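Local coordinates for tyrosinase (PDB 6JU8) that uses a dinuclear copper centre and molecular oxygen to oxidise phenols, probably converting L-tyrosine and L-dopa to L-dopaquinone on the way to melanin, at the interface of chains A and B. Sequence-based numbering; all coordinates share one arbitrary frame. Chains: chain A/B, Tyrosinase.

Contact 1: the interface of chains A and B. Residues chain A 247, 249-250; chain B 30, 34, 172, 176.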
ATOM      1  N   ASN A 247      -1.245   7.459 -14.426  1.00 13.51           N
ATOM      2  CA  ASN A 247       0.116   7.502 -14.962  1.00 14.07           C
ATOM      3  C   ASN A 247       0.820   6.158 -14.802  1.00 12.66           C
ATOM      4  O   ASN A 247       0.730   5.538 -13.733  1.00 12.88           O
ATOM      5  CB  ASN A 247       0.898   8.611 -14.260  1.00 14.17           C
ATOM      6  CG  ASN A 247       2.265   8.863 -14.869  1.00 14.67           C
ATOM      7  OD1 ASN A 247       3.193   8.093 -14.677  1.00 21.64           O
ATOM      8  ND2 ASN A 247       2.363   9.938 -15.651  1.00 27.39           N
ATOM      9  N   ASP A 249       3.776   5.446 -14.268  1.00 11.88           N
ATOM     10  CA  ASP A 249       4.765   5.347 -13.179  1.00 12.66           C
ATOM     11  C   ASP A 249       4.105   4.836 -11.904  1.00 11.20           C
ATOM     12  O   ASP A 249       4.791   4.271 -11.035  1.00 13.38           O
ATOM     13  CB  ASP A 249       5.414   6.705 -12.908  1.00 14.29           C
ATOM     14  CG  ASP A 249       6.376   7.117 -14.008  1.00 19.66           C
ATOM     15  OD1 ASP A 249       6.707   6.304 -14.903  1.00 24.96           O
ATOM     16  OD2 ASP A 249       6.785   8.297 -13.957  1.00 18.72           O
ATOM     17  N   VAL A 250       2.794   5.018 -11.747  1.00 11.03           N
ATOM     18  CA  VAL A 250       2.072   4.415 -10.630  1.00 10.68           C
ATOM     19  C   VAL A 250       1.982   2.892 -10.825  1.00 11.29           C
ATOM     20  O   VAL A 250       2.216   2.109  -9.904  1.00 10.72           O
ATOM     21  CB  VAL A 250       0.658   5.025 -10.484  1.00 10.92           C
ATOM     22  CG1 VAL A 250      -0.127   4.337  -9.375  1.00 13.57           C
ATOM     23  CG2 VAL A 250       0.795   6.512 -10.171  1.00 14.21           C
TER
ATOM     24  N   TYR B  30       5.597  17.206 -11.706  1.00 12.04           N
ATOM     25  CA  TYR B  30       6.132  15.860 -11.858  1.00 12.15           C
ATOM     26  C   TYR B  30       6.034  15.408 -13.305  1.00 12.21           C
ATOM     27  O   TYR B  30       6.938  14.836 -13.915  1.00 13.68           O
ATOM     28  CB  TYR B  30       5.390  14.891 -10.895  1.00 13.24           C
ATOM     29  CG  TYR B  30       5.875  13.473 -11.152  1.00 11.91           C
ATOM     30  CD1 TYR B  30       7.104  13.076 -10.650  1.00 13.48           C
ATOM     31  CD2 TYR B  30       5.156  12.561 -11.924  1.00 13.59           C
ATOM     32  CE1 TYR B  30       7.614  11.811 -10.852  1.00 14.08           C
ATOM     33  CE2 TYR B  30       5.668  11.294 -12.147  1.00 14.38           C
ATOM     34  CZ  TYR B  30       6.883  10.920 -11.609  1.00 13.34           C
ATOM     35  OH  TYR B  30       7.419   9.675 -11.842  1.00 15.46           O
ATOM     36  N   THR B  34       9.315  14.518 -15.761  1.00 13.49           N
ATOM     37  CA  THR B  34       9.454  13.168 -16.295  1.00 15.55           C
ATOM     38  C   THR B  34       9.164  13.110 -17.791  1.00 15.32           C
ATOM     39  O   THR B  34       9.175  12.011 -18.351  1.00 19.83           O
ATOM     40  CB  THR B  34       8.589  12.137 -15.554  1.00 15.22           C
ATOM     41  OG1 THR B  34       7.204  12.468 -15.655  1.00 18.05           O
ATOM     42  CG2 THR B  34       8.968  12.124 -14.078  1.00 15.79           C
ATOM     43  N   ILE B 172       0.410  12.179  -7.971  1.00  9.59           N
ATOM     44  CA  ILE B 172       1.072  11.023  -8.576  1.00 10.20           C
ATOM     45  C   ILE B 172       2.286  10.583  -7.786  1.00 10.41           C
ATOM     46  O   ILE B 172       2.460   9.417  -7.390  1.00 11.28           O
ATOM     47  CB  ILE B 172       1.494  11.367 -10.031  1.00 11.53           C
ATOM     48  CG1 ILE B 172       0.262  11.771 -10.878  1.00 12.84           C
ATOM     49  CG2 ILE B 172       2.292  10.238 -10.647  1.00 12.49           C
ATOM     50  CD1 ILE B 172       0.601  12.542 -12.124  1.00 13.56           C
ATOM     51  N   MET B 176       3.873   6.797  -5.350  1.00 10.59           N
ATOM     52  CA  MET B 176       4.909   5.939  -5.923  1.00 11.13           C
ATOM     53  C   MET B 176       5.915   5.519  -4.856  1.00 10.13           C
ATOM     54  O   MET B 176       6.569   6.392  -4.261  1.00 10.80           O
ATOM     55  CB  MET B 176       5.664   6.717  -7.019  1.00 12.01           C
ATOM     56  CG  MET B 176       4.800   7.001  -8.250  1.00 12.40           C
ATOM     57  SD  MET B 176       5.552   8.183  -9.386  1.00 13.62           S
ATOM     58  CE  MET B 176       7.144   7.417  -9.629  1.00 19.39           C
TER
HETATM   59  O   HOH W   1       5.544  10.219 -15.740  1.00 25.39           O
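The short helix 248-251 of chain A, with A:Asn247 just ahead of it, rests against the helix at 26-33 of chain B, B:Thr34 just past its end, and the loop residues B:Ile172 and B:Met176, one patch of a two-fold interface between identical chains. The phenol hydroxyl of B:Tyr30 donates a hydrogen bond of 2.6 Å from OH to the carboxylate oxygen OD2 of A:Asp249. It reaches that oxygen on the anti side, 29° out of the carboxylate plane, and ring and carboxylate planes stand 78° apart. With CG of B:Tyr30 anti to the backbone N (chi1 175°), the ring extends from its helix toward chain A, while the methyl CG2 of B:Thr34 lies over one face near the rim. A:Asn247 caps the short helix: its amide OD1 accepts a hydrogen bond from the backbone N-H of A:Asp249, N to OD1 2.7 Å, which would help hold the turn carrying the aspartate. Beside the polar pair, B:Met176 bends at chi3 and lays its methyl CE against CB of A:Asp249 at 3.8 Å. A:Val250 and B:Ile172 meet through their CG2 methyls at 4.0 Å. Water 1 also bridges the chains: ND2 of A:Asn247 and OD2 of A:Asp249 (2.9 Å) hold it on one side and OG1 of B:Thr34 (2.8 Å) on the other.

Contact 2: the interface of chains A and B. Residues chain A 175-177, 258; chain B 249-250, 253-254.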
ATOM      1  N   THR A 175       0.378  -8.794   4.814  1.00 10.50           N
ATOM      2  CA  THR A 175       0.141  -7.351   4.832  1.00 10.31           C
ATOM      3  C   THR A 175       1.315  -6.582   5.426  1.00 12.14           C
ATOM      4  O   THR A 175       1.196  -5.368   5.528  1.00 14.38           O
ATOM      5  CB  THR A 175      -1.152  -6.986   5.586  1.00 11.21           C
ATOM      6  OG1 THR A 175      -1.051  -7.293   6.986  1.00 11.36           O
ATOM      7  CG2 THR A 175      -2.328  -7.749   4.993  1.00 11.10           C
ATOM      8  N   MET A 176       2.406  -7.247   5.765  1.00 10.95           N
ATOM      9  CA  MET A 176       3.559  -6.598   6.400  1.00 10.99           C
ATOM     10  C   MET A 176       4.692  -6.378   5.401  1.00 10.20           C
ATOM     11  O   MET A 176       5.245  -7.325   4.828  1.00 10.51           O
ATOM     12  CB  MET A 176       4.102  -7.519   7.515  1.00 12.17           C
ATOM     13  CG  MET A 176       3.207  -7.601   8.727  1.00 13.21           C
ATOM     14  SD  MET A 176       3.616  -8.974   9.815  1.00 14.08           S
ATOM     15  CE  MET A 176       5.375  -8.698  10.031  1.00 15.94           C
ATOM     16  N   PRO A 177       5.084  -5.134   5.126  1.00 10.85           N
ATOM     17  CA  PRO A 177       6.194  -4.939   4.176  1.00 11.03           C
ATOM     18  C   PRO A 177       7.520  -5.511   4.661  1.00 10.40           C
ATOM     19  O   PRO A 177       8.352  -5.940   3.843  1.00 11.67           O
ATOM     20  CB  PRO A 177       6.268  -3.421   4.039  1.00 14.60           C
ATOM     21  CG  PRO A 177       4.951  -2.900   4.506  1.00 14.63           C
ATOM     22  CD  PRO A 177       4.447  -3.872   5.528  1.00 11.63           C
ATOM     23  N   TRP A 258      -4.260  -3.838   0.663  1.00  9.21           N
ATOM     24  CA  TRP A 258      -4.861  -4.921   1.429  1.00  9.14           C
ATOM     25  C   TRP A 258      -6.161  -4.533   2.108  1.00  8.00           C
ATOM     26  O   TRP A 258      -7.004  -5.408   2.327  1.00 10.25           O
ATOM     27  CB  TRP A 258      -3.852  -5.487   2.416  1.00  9.61           C
ATOM     28  CG  TRP A 258      -3.324  -4.575   3.481  1.00 10.89           C
ATOM     29  CD1 TRP A 258      -2.174  -3.829   3.447  1.00 10.39           C
ATOM     30  CD2 TRP A 258      -3.937  -4.323   4.766  1.00 10.14           C
ATOM     31  NE1 TRP A 258      -2.030  -3.126   4.624  1.00 11.68           N
ATOM     32  CE2 TRP A 258      -3.103  -3.419   5.448  1.00 11.24           C
ATOM     33  CE3 TRP A 258      -5.090  -4.784   5.401  1.00 11.21           C
ATOM     34  CZ2 TRP A 258      -3.399  -2.955   6.736  1.00 11.90           C
ATOM     35  CZ3 TRP A 258      -5.395  -4.330   6.677  1.00 12.54           C
ATOM     36  CH2 TRP A 258      -4.530  -3.415   7.333  1.00 13.02           C
TER
ATOM     37  N   ASP B 249       2.250  -5.845  14.549  1.00 13.72           N
ATOM     38  CA  ASP B 249       3.288  -5.920  13.528  1.00 13.18           C
ATOM     39  C   ASP B 249       2.801  -5.341  12.212  1.00 12.81           C
ATOM     40  O   ASP B 249       3.630  -4.917  11.386  1.00 14.12           O
ATOM     41  CB  ASP B 249       3.726  -7.381  13.336  1.00 15.83           C
ATOM     42  CG  ASP B 249       4.505  -7.881  14.539  1.00 17.84           C
ATOM     43  OD1 ASP B 249       4.959  -7.036  15.340  1.00 25.58           O
ATOM     44  OD2 ASP B 249       4.664  -9.126  14.652  1.00 18.00           O
ATOM     45  N   VAL B 250       1.482  -5.277  12.015  1.00 11.26           N
ATOM     46  CA  VAL B 250       0.947  -4.586  10.827  1.00 10.97           C
ATOM     47  C   VAL B 250       1.114  -3.087  11.011  1.00 10.46           C
ATOM     48  O   VAL B 250       1.484  -2.361  10.087  1.00 11.74           O
ATOM     49  CB  VAL B 250      -0.542  -4.932  10.602  1.00 11.21           C
ATOM     50  CG1 VAL B 250      -1.118  -4.131   9.438  1.00 13.86           C
ATOM     51  CG2 VAL B 250      -0.684  -6.425  10.381  1.00 12.83           C
ATOM     52  N   ASP B 253       4.245  -0.730   9.840  1.00 11.02           N
ATOM     53  CA  ASP B 253       4.126  -0.047   8.565  1.00 10.40           C
ATOM     54  C   ASP B 253       2.805  -0.470   7.928  1.00  9.92           C
ATOM     55  O   ASP B 253       2.722  -1.543   7.337  1.00 10.88           O
ATOM     56  CB  ASP B 253       5.305  -0.347   7.657  1.00 13.36           C
ATOM     57  CG  ASP B 253       5.254   0.391   6.330  1.00 12.75           C
ATOM     58  OD1 ASP B 253       4.217   1.011   6.030  1.00 14.01           O
ATOM     59  OD2 ASP B 253       6.284   0.343   5.602  1.00 17.53           O
ATOM     60  N   GLY B 254       1.772   0.341   8.156  1.00 10.13           N
ATOM     61  CA  GLY B 254       0.430   0.068   7.704  1.00 10.28           C
ATOM     62  C   GLY B 254       0.157   0.384   6.254  1.00  9.40           C
ATOM     63  O   GLY B 254      -0.958   0.142   5.764  1.00 11.26           O
TER
HETATM   64  O   HOH W   2       0.819  -2.732   5.688  1.00 11.48           O
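Water 2 is gripped from both chains: its oxygen lies 2.7 Å from the carbonyl O of A:Thr175 and 2.8 Å from the carbonyl O of B:Asp253. The indole NE1 of A:Trp258 is a third partner, at 3.1 Å from the water oxygen with a bent angle of 136° at the hydrogen. Two carbonyls and an indole N-H thus share one bridging water. Beside it the six-membered part of the indole meets B:Val250 from the opposite direction, CZ2 standing 3.7 Å from the methyl CG1, while CB of A:Thr175 sits over one face of the ring system near its rim. The other methyl of B:Val250, CG2, approaches the hydroxyl OG1 of A:Thr175 at 3.5 Å. The ring of A:Pro177 packs obliquely on B:Asp253, its CG 3.8 Å from the carboxylate carbon CG. That carboxylate extends away from the backbone N of its own residue (chi1 -178°), which brings it alongside the proline. A:Met176 sets SD 3.9 Å from CB of B:Asp249. In the fold, the 3-10 turn 173-175 of chain A and the residues leading into strand 178-182, together with the start of helix 258-267, face the short helix 248-251 of chain B and the loop after it.

Contact 3: the interface of chains A and B. Residues chain A 30-31, 172, 176; chain B 247, 249.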
ATOM      1  N   TYR A  30       1.888 -17.755  12.222  1.00 11.51           N
ATOM      2  CA  TYR A  30       2.607 -16.511  12.470  1.00 11.27           C
ATOM      3  C   TYR A  30       2.530 -16.166  13.952  1.00 11.86           C
ATOM      4  O   TYR A  30       3.540 -15.775  14.549  1.00 12.56           O
ATOM      5  CB  TYR A  30       2.052 -15.367  11.587  1.00 13.07           C
ATOM      6  CG  TYR A  30       2.842 -14.088  11.870  1.00 14.07           C
ATOM      7  CD1 TYR A  30       4.147 -13.976  11.408  1.00 13.95           C
ATOM      8  CD2 TYR A  30       2.319 -13.054  12.626  1.00 14.28           C
ATOM      9  CE1 TYR A  30       4.918 -12.850  11.637  1.00 13.71           C
ATOM     10  CE2 TYR A  30       3.090 -11.926  12.876  1.00 13.30           C
ATOM     11  CZ  TYR A  30       4.372 -11.831  12.386  1.00 13.65           C
ATOM     12  OH  TYR A  30       5.164 -10.731  12.643  1.00 14.39           O
ATOM     13  N   LEU A  31       1.358 -16.332  14.568  1.00 12.45           N
ATOM     14  CA  LEU A  31       1.266 -15.991  15.998  1.00 13.71           C
ATOM     15  C   LEU A  31       2.046 -16.990  16.829  1.00 14.86           C
ATOM     16  O   LEU A  31       2.670 -16.591  17.818  1.00 18.71           O
ATOM     17  CB  LEU A  31      -0.212 -15.940  16.427  1.00 16.06           C
ATOM     18  CG  LEU A  31      -1.031 -14.865  15.692  1.00 18.25           C
ATOM     19  CD1 LEU A  31      -2.503 -14.950  16.038  1.00 26.72           C
ATOM     20  CD2 LEU A  31      -0.503 -13.462  15.961  1.00 25.55           C
ATOM     21  N   ILE A 172      -2.088 -11.944   8.175  1.00  9.87           N
ATOM     22  CA  ILE A 172      -1.251 -10.938   8.841  1.00 10.85           C
ATOM     23  C   ILE A 172       0.042 -10.720   8.067  1.00 10.69           C
ATOM     24  O   ILE A 172       0.429  -9.595   7.717  1.00 10.94           O
ATOM     25  CB  ILE A 172      -0.934 -11.352  10.288  1.00 12.07           C
ATOM     26  CG1 ILE A 172      -2.190 -11.500  11.168  1.00 13.53           C
ATOM     27  CG2 ILE A 172       0.029 -10.370  10.917  1.00 13.74           C
ATOM     28  CD1 ILE A 172      -1.973 -12.325  12.424  1.00 12.60           C
ATOM     29  N   MET A 176       2.406  -7.247   5.765  1.00 10.95           N
ATOM     30  CA  MET A 176       3.559  -6.598   6.400  1.00 10.99           C
ATOM     31  C   MET A 176       4.692  -6.378   5.401  1.00 10.20           C
ATOM     32  O   MET A 176       5.245  -7.325   4.828  1.00 10.51           O
ATOM     33  CB  MET A 176       4.102  -7.519   7.515  1.00 12.17           C
ATOM     34  CG  MET A 176       3.207  -7.601   8.727  1.00 13.21           C
ATOM     35  SD  MET A 176       3.616  -8.974   9.815  1.00 14.08           S
ATOM     36  CE  MET A 176       5.375  -8.698  10.031  1.00 15.94           C
TER
ATOM     37  N   ASN B 247      -2.960  -7.095  14.463  1.00 15.46           N
ATOM     38  CA  ASN B 247      -1.651  -7.377  15.067  1.00 15.21           C
ATOM     39  C   ASN B 247      -0.744  -6.162  14.971  1.00 13.94           C
ATOM     40  O   ASN B 247      -0.697  -5.532  13.909  1.00 14.35           O
ATOM     41  CB  ASN B 247      -1.039  -8.581  14.353  1.00 16.59           C
ATOM     42  CG  ASN B 247       0.255  -9.058  14.982  1.00 17.52           C
ATOM     43  OD1 ASN B 247       1.307  -8.404  14.916  1.00 21.24           O
ATOM     44  ND2 ASN B 247       0.170 -10.239  15.564  1.00 20.39           N
ATOM     45  N   ASP B 249       2.250  -5.845  14.549  1.00 13.72           N
ATOM     46  CA  ASP B 249       3.288  -5.920  13.528  1.00 13.18           C
ATOM     47  C   ASP B 249       2.801  -5.341  12.212  1.00 12.81           C
ATOM     48  O   ASP B 249       3.630  -4.917  11.386  1.00 14.12           O
ATOM     49  CB  ASP B 249       3.726  -7.381  13.336  1.00 15.83           C
ATOM     50  CG  ASP B 249       4.505  -7.881  14.539  1.00 17.84           C
ATOM     51  OD1 ASP B 249       4.959  -7.036  15.340  1.00 25.58           O
ATOM     52  OD2 ASP B 249       4.664  -9.126  14.652  1.00 18.00           O
TER
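B:Asn247 and B:Asp249 bury the most surface here, 48 and 41 Å², and both face the helix 26-34 of chain A, where A:Tyr30 adds 23 Å². The side-chain amide of B:Asn247 works in two directions. Its OD1 accepts a hydrogen bond from the backbone N-H of B:Asp249, N to OD1 2.8 Å, with the donor in the carbonyl plane on a lone pair, so the amide caps the beginning of helix 248-251. The side chains of B:Asn247 and A:Leu31 run past each other in opposite directions, with ND2 3.3 Å from the methyl CD2, a van der Waals contact. CG lies anti to the backbone N in B:Asn247 (chi1 -174°), which carries the amide out toward the leucine. CB of the asparagine meets the methyl CG2 of A:Ile172 at 4.0 Å, the two side chains crossing at about a right angle. The carboxylate of B:Asp249 is turned nearly perpendicular to the phenol ring of A:Tyr30, their planes 80° apart. A:Met176 flanks the same aspartate, adding apolar packing beside the polar link. Between tyrosine and aspartate, the hydroxyl OH of A:Tyr30 donates to OD2 of B:Asp249 at 2.6 Å, arriving on the anti side of the carboxylate and 33° out of its plane.

Contacts 2 and 3 are neighbouring parts of one surface, their C-alpha centres about 8 Å apart, and share A:Met176 and B:Asp249. Contact 1 repeats much of contact 3 with the chains exchanged; the two centres are about 31 Å apart, while contacts 1 and 2 lie about 23 Å apart. Helix 248-251 takes part in all three, so each subunit, a piece of a longer protein that holds the central copper-binding tyrosinase domain, offers it to the other's 172-177 region across a two-fold axis. The pairing is consistent with a dimer, although the structure alone does not show that it persists in solution.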